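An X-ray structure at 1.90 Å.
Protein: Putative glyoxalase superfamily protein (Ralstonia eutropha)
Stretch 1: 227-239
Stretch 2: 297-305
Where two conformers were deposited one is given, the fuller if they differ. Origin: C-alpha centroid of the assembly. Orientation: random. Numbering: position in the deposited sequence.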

# COMPACT_ATOMS: atom_id res chain seq x y z
N ALA A 227 4.43 -16.86 -0.03
CA ALA A 227 4.60 -17.04 -1.47
C ALA A 227 4.31 -15.73 -2.24
O ALA A 227 5.06 -15.33 -3.13
CB ALA A 227 3.71 -18.19 -2.02
N TRP A 228 3.24 -15.05 -1.86
CA TRP A 228 2.87 -13.75 -2.46
C TRP A 228 3.97 -12.71 -2.25
O TRP A 228 4.43 -12.04 -3.20
CB TRP A 228 1.51 -13.30 -1.89
CG TRP A 228 0.98 -12.14 -2.53
CD1 TRP A 228 0.01 -12.11 -3.52
CD2 TRP A 228 1.27 -10.76 -2.22
NE1 TRP A 228 -0.27 -10.82 -3.84
CE2 TRP A 228 0.48 -9.97 -3.06
CE3 TRP A 228 2.14 -10.13 -1.30
CZ2 TRP A 228 0.55 -8.57 -3.05
CZ3 TRP A 228 2.21 -8.77 -1.28
CH2 TRP A 228 1.42 -7.98 -2.14
N ILE A 229 4.48 -12.62 -1.03
CA ILE A 229 5.59 -11.72 -0.74
C ILE A 229 6.80 -12.04 -1.61
O ILE A 229 7.46 -11.15 -2.11
CB ILE A 229 5.96 -11.72 0.76
CG1 ILE A 229 4.76 -11.27 1.60
CG2 ILE A 229 7.18 -10.80 0.96
CD1 ILE A 229 4.93 -11.39 3.12
N ALA A 230 7.05 -13.32 -1.83
CA ALA A 230 8.15 -13.70 -2.68
C ALA A 230 8.08 -13.11 -4.08
O ALA A 230 9.11 -12.81 -4.69
CB ALA A 230 8.30 -15.25 -2.72
N THR A 231 6.87 -12.94 -4.61
CA THR A 231 6.74 -12.45 -5.98
C THR A 231 6.53 -10.94 -5.99
O THR A 231 7.02 -10.27 -6.90
CB THR A 231 5.59 -13.17 -6.79
OG1 THR A 231 4.31 -12.63 -6.41
CG2 THR A 231 5.61 -14.67 -6.59
N GLU A 232 5.81 -10.41 -5.01
CA GLU A 232 5.43 -8.97 -5.01
C GLU A 232 6.23 -8.07 -4.05
O GLU A 232 6.18 -6.84 -4.15
CB GLU A 232 3.94 -8.80 -4.64
CG GLU A 232 2.98 -9.64 -5.46
CD GLU A 232 3.20 -9.45 -6.93
OE1 GLU A 232 2.86 -8.33 -7.41
OE2 GLU A 232 3.74 -10.39 -7.57
N GLY A 233 6.96 -8.67 -3.12
CA GLY A 233 7.76 -7.91 -2.15
C GLY A 233 6.91 -6.96 -1.32
O GLY A 233 5.85 -7.36 -0.80
N ASN A 234 7.37 -5.70 -1.24
CA ASN A 234 6.67 -4.67 -0.48
C ASN A 234 5.69 -3.83 -1.28
O ASN A 234 5.21 -2.79 -0.80
CB ASN A 234 7.69 -3.74 0.18
CG ASN A 234 8.78 -4.48 0.95
OD1 ASN A 234 9.97 -4.21 0.74
ND2 ASN A 234 8.39 -5.37 1.85
N ALA A 235 5.34 -4.26 -2.51
CA ALA A 235 4.28 -3.57 -3.27
C ALA A 235 2.95 -3.65 -2.52
O ALA A 235 2.70 -4.63 -1.81
CB ALA A 235 4.14 -4.21 -4.64
N PHE A 236 2.09 -2.66 -2.64
CA PHE A 236 0.74 -2.71 -2.03
C PHE A 236 0.01 -4.04 -2.38
O PHE A 236 -0.07 -4.42 -3.57
CB PHE A 236 -0.13 -1.54 -2.54
CG PHE A 236 -0.04 -0.23 -1.74
CD1 PHE A 236 0.75 -0.09 -0.61
CD2 PHE A 236 -0.82 0.87 -2.13
CE1 PHE A 236 0.79 1.13 0.08
CE2 PHE A 236 -0.79 2.07 -1.43
CZ PHE A 236 -0.02 2.20 -0.33
N ASN A 237 -0.54 -4.70 -1.37
CA ASN A 237 -1.33 -5.90 -1.51
C ASN A 237 -2.75 -5.52 -1.99
O ASN A 237 -3.39 -6.25 -2.78
CB ASN A 237 -1.41 -6.59 -0.17
CG ASN A 237 -2.26 -7.84 -0.19
OD1 ASN A 237 -3.38 -7.79 0.25
ND2 ASN A 237 -1.72 -8.97 -0.70
N HIS A 238 -3.24 -4.38 -1.49
CA HIS A 238 -4.51 -3.87 -1.90
C HIS A 238 -4.65 -2.41 -1.53
O HIS A 238 -3.89 -1.89 -0.68
CB HIS A 238 -5.66 -4.74 -1.32
CG HIS A 238 -5.83 -4.63 0.17
ND1 HIS A 238 -5.34 -5.57 1.05
CD2 HIS A 238 -6.48 -3.71 0.93
CE1 HIS A 238 -5.69 -5.24 2.29
NE2 HIS A 238 -6.35 -4.10 2.24
N ALA A 239 -5.55 -1.74 -2.25
CA ALA A 239 -6.02 -0.43 -1.87
C ALA A 239 -7.49 -0.53 -1.54
O ALA A 239 -8.21 -1.31 -2.17
CB ALA A 239 -5.83 0.58 -2.98
N ASP A 297 1.87 -17.29 -13.90
CA ASP A 297 0.77 -16.39 -13.57
C ASP A 297 0.43 -16.60 -12.10
O ASP A 297 0.16 -17.73 -11.68
CB ASP A 297 -0.44 -16.69 -14.45
CG ASP A 297 -0.10 -16.59 -15.93
OD1 ASP A 297 0.03 -15.45 -16.44
OD2 ASP A 297 0.03 -17.64 -16.56
N VAL A 298 0.49 -15.53 -11.31
CA VAL A 298 0.33 -15.71 -9.87
C VAL A 298 -0.63 -14.61 -9.40
O VAL A 298 -0.86 -13.67 -10.13
CB VAL A 298 1.70 -15.60 -9.14
CG1 VAL A 298 2.64 -16.71 -9.52
CG2 VAL A 298 2.37 -14.18 -9.37
N PRO A 299 -1.19 -14.73 -8.18
CA PRO A 299 -2.09 -13.68 -7.70
C PRO A 299 -1.35 -12.38 -7.48
O PRO A 299 -0.26 -12.39 -6.90
CB PRO A 299 -2.58 -14.23 -6.37
CG PRO A 299 -2.42 -15.66 -6.46
CD PRO A 299 -1.18 -15.89 -7.28
N GLY A 300 -1.95 -11.28 -7.92
CA GLY A 300 -1.39 -9.98 -7.77
C GLY A 300 -2.12 -9.32 -6.60
O GLY A 300 -2.38 -9.92 -5.56
N SER A 301 -2.48 -8.09 -6.82
CA SER A 301 -3.12 -7.27 -5.78
C SER A 301 -4.60 -7.07 -6.09
O SER A 301 -5.08 -7.49 -7.15
CB SER A 301 -2.38 -5.94 -5.76
OG SER A 301 -1.03 -6.17 -5.36
N PHE A 302 -5.33 -6.42 -5.19
CA PHE A 302 -6.79 -6.27 -5.30
C PHE A 302 -7.28 -4.89 -4.84
O PHE A 302 -6.51 -4.09 -4.25
CB PHE A 302 -7.58 -7.41 -4.61
CG PHE A 302 -7.42 -7.53 -3.09
CD1 PHE A 302 -6.41 -8.28 -2.54
CD2 PHE A 302 -8.32 -6.90 -2.23
CE1 PHE A 302 -6.29 -8.45 -1.18
CE2 PHE A 302 -8.19 -7.03 -0.85
CZ PHE A 302 -7.17 -7.83 -0.32
N TYR A 303 -8.52 -4.59 -5.20
CA TYR A 303 -9.21 -3.35 -4.85
C TYR A 303 -10.33 -3.72 -3.92
O TYR A 303 -11.13 -4.61 -4.21
CB TYR A 303 -9.78 -2.69 -6.10
CG TYR A 303 -10.25 -1.26 -5.95
CD1 TYR A 303 -11.54 -0.97 -5.52
CD2 TYR A 303 -9.45 -0.20 -6.32
CE1 TYR A 303 -11.99 0.33 -5.40
CE2 TYR A 303 -9.91 1.11 -6.25
CZ TYR A 303 -11.15 1.37 -5.79
OH TYR A 303 -11.58 2.69 -5.68
N GLU A 304 -10.40 -3.03 -2.79
CA GLU A 304 -11.27 -3.36 -1.70
C GLU A 304 -12.15 -2.17 -1.31
O GLU A 304 -11.77 -1.01 -1.52
CB GLU A 304 -10.43 -3.79 -0.49
CG GLU A 304 -11.21 -4.06 0.84
CD GLU A 304 -10.27 -4.48 1.95
OE1 GLU A 304 -9.69 -3.60 2.63
OE2 GLU A 304 -10.08 -5.69 2.11
N PHE A 305 -13.30 -2.47 -0.76
CA PHE A 305 -14.25 -1.48 -0.30
C PHE A 305 -14.45 -1.61 1.21
O PHE A 305 -14.43 -2.72 1.76
CB PHE A 305 -15.61 -1.68 -0.95
CG PHE A 305 -15.59 -1.54 -2.43
CD1 PHE A 305 -15.51 -0.30 -3.01
CD2 PHE A 305 -15.61 -2.65 -3.24
CE1 PHE A 305 -15.47 -0.15 -4.39
CE2 PHE A 305 -15.59 -2.47 -4.63
CZ PHE A 305 -15.52 -1.22 -5.18
O HOH W 1 1.91 -14.04 -5.94
O HOH W 2 0.98 -6.66 -7.12
O HOH W 3 -7.49 -4.13 4.44

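Three ordered waters stitch these two stretches together at intervals along the contact, each bridging a side chain of the first stretch to an acceptor on the second. Water 1 donates to Thr231 OG1 (2.8 Å) and to Pro299 O (2.9 Å); water 2 donates to Glu232 OE1 (2.5 Å) and Ser301 OG (2.7 Å); water 3 lies 2.5 Å from His238 NE2 and donates to Glu304 OE1 (2.9 Å). Water 3 thus links His238 NE2 and Glu304 OE1, which at 3.4 Å are too poorly angled for a direct hydrogen bond.

Between helix and loop, the direct link is Trp228. Its t rotamer carries the indole from a sideways CB to the second stretch, where NE1 donates to Gly300 O at 2.9 Å and a nearly straight 168°. Tryptophan suits this place because it offers a donor on the edge of a large apolar ring, so a buried carbonyl is satisfied. Nearby, Thr231 OG1 donates to Glu232 OE2 (2.6 Å), while Val298 CG2 packs 3.9 Å from Thr231 OG1. Ser301 suits this buried corner because its hydroxyl can donate and accept at once: OG donates to Phe236 O at 2.7 Å while accepting from water 2.

Beyond this the chains run as parallel strands. Phe302 N donates to Asn237 O (3.1 Å), Ala239 N to Phe302 O (3.2 Å), and Glu304 N to Ala239 O (2.9 Å), the alternating ladder expected of parallel pairing. His238 and Phe302 share one face of the sheet, both in p rotamers. Their rings are near parallel, at 22°, but slid apart with little overlap, which leaves His238 CB over the phenyl face, 3.4 Å from the Phe302 ring centroid. His238 ND1 donates to Asn237 OD1 (3.1 Å), helping to fix the imidazole. Ala239 and Tyr303 occupy the other face, the small methyl of Ala239 being buried there.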